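Local coordinates for protein 5'-tyrosyl-DNA phosphodiesterase (Caenorhabditis elegans, PDB 4FVA) that is a 5'-tyrosyl-DNA phosphodiesterase of the endonuclease/exonuclease/phosphatase family, with a DNase I-like fold and a bound magnesium ion, at residues Arg175-Asp178 against Gly179-Asp182. Numbering follows the deposited sequence.
Sequences RVPD and GVKD
Between P177 and V180 the backbone reverses in a type II beta turn, closed by a hydrogen bond from V180 N to P177 O of 3.1 Å, with an angle of 152° at the hydrogen. D178 and G179 fill the two corners. With its positive phi of 99°, G179 occupies a backbone region that glycine enters readily and that a type II turn needs in its third position.

One branched side chain gathers the local apolar contacts. V180 CG2 lies over the proline ring, 3.9 Å from P177 CB and about as far from CG and CD, so a single methyl spans much of the ring. On V176, CG1 stands anti to the backbone N (chi1 173°), which carries it to within 4.1 Å of V180 CB and 3.5 Å of V180 O. At the exposed corner, by contrast, the bond from CA to CB of D178 points away from the residues that follow, although CB still lies against G179 N.

Beyond the turn, V180 is buried against V148 and I152 of helix 134-154 and Y219 of strand 212-221, while P177 rests on M145 and R149 of that helix. K181 then pairs through its backbone with W220. This is a type II turn with P177 as its first residue and glycine in the third position, the usual place for it, here turning a surface loop of the DNase I-like fold, packed against helix 134-154, into the short antiparallel pairing of strand 181-182 with strand 212-221.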
loop_
_atom_site.group_PDB
_atom_site.type_symbol
_atom_site.label_atom_id
_atom_site.label_comp_id
_atom_site.label_asym_id
_atom_site.label_seq_id
_atom_site.Cartn_x
_atom_site.Cartn_y
_atom_site.Cartn_z
ATOM N N ARG A 175 12.920 -14.404 0.814
ATOM C CA ARG A 175 14.104 -13.831 1.436
ATOM C C ARG A 175 13.930 -12.398 1.949
ATOM O O ARG A 175 14.378 -11.432 1.322
ATOM C CB ARG A 175 15.264 -13.919 0.434
ATOM C CG ARG A 175 14.972 -13.266 -0.931
ATOM C CD ARG A 175 15.991 -13.727 -1.979
ATOM N NE ARG A 175 15.931 -13.010 -3.257
ATOM C CZ ARG A 175 15.128 -13.328 -4.273
ATOM N NH1 ARG A 175 14.293 -14.359 -4.173
ATOM N NH2 ARG A 175 15.164 -12.614 -5.396
ATOM N N VAL A 176 13.310 -12.287 3.124
ATOM C CA VAL A 176 13.180 -11.021 3.832
ATOM C C VAL A 176 14.475 -10.727 4.585
ATOM O O VAL A 176 14.931 -11.550 5.380
ATOM C CB VAL A 176 12.024 -11.077 4.848
ATOM C CG1 VAL A 176 11.996 -9.815 5.715
ATOM C CG2 VAL A 176 10.695 -11.299 4.136
ATOM N N PRO A 177 15.096 -9.570 4.318
ATOM C CA PRO A 177 16.365 -9.292 4.998
ATOM C C PRO A 177 16.180 -9.115 6.502
ATOM O O PRO A 177 15.137 -8.643 6.953
ATOM C CB PRO A 177 16.815 -7.968 4.374
ATOM C CG PRO A 177 16.082 -7.880 3.078
ATOM C CD PRO A 177 14.763 -8.537 3.322
ATOM N N ASP A 178 17.183 -9.506 7.276
ATOM C CA ASP A 178 17.178 -9.236 8.705
ATOM C C ASP A 178 17.225 -7.711 8.845
ATOM O O ASP A 178 17.911 -7.050 8.076
ATOM C CB ASP A 178 18.376 -9.916 9.369
ATOM C CG ASP A 178 18.274 -11.440 9.327
ATOM O OD1 ASP A 178 17.183 -11.959 8.990
ATOM O OD2 ASP A 178 19.287 -12.120 9.598
ATOM N N GLY A 179 16.487 -7.144 9.792
ATOM C CA GLY A 179 16.398 -5.693 9.882
ATOM C C GLY A 179 15.121 -5.155 9.244
ATOM O O GLY A 179 14.667 -4.051 9.572
ATOM N N VAL A 180 14.556 -5.928 8.313
ATOM C CA VAL A 180 13.272 -5.602 7.693
ATOM C C VAL A 180 12.167 -6.386 8.399
ATOM O O VAL A 180 12.217 -7.620 8.452
ATOM C CB VAL A 180 13.231 -5.959 6.183
ATOM C CG1 VAL A 180 11.840 -5.681 5.611
ATOM C CG2 VAL A 180 14.290 -5.189 5.405
ATOM N N LYS A 181 11.153 -5.679 8.899
ATOM C CA LYS A 181 10.071 -6.307 9.633
ATOM C C LYS A 181 8.725 -6.013 9.025
ATOM O O LYS A 181 8.514 -4.958 8.418
ATOM C CB LYS A 181 10.043 -5.848 11.097
ATOM C CG LYS A 181 11.217 -6.323 11.939
ATOM C CD LYS A 181 11.054 -5.874 13.395
ATOM C CE LYS A 181 12.090 -6.533 14.296
ATOM N NZ LYS A 181 13.469 -6.306 13.797
ATOM N N ASP A 182 7.805 -6.948 9.242
ATOM C CA ASP A 182 6.440 -6.824 8.777
ATOM C C ASP A 182 5.668 -6.017 9.814
ATOM O O ASP A 182 5.615 -6.379 10.990
ATOM C CB ASP A 182 5.851 -8.225 8.605
ATOM C CG ASP A 182 4.406 -8.205 8.177
ATOM O OD1 ASP A 182 3.667 -7.320 8.655
ATOM O OD2 ASP A 182 4.001 -9.102 7.399
#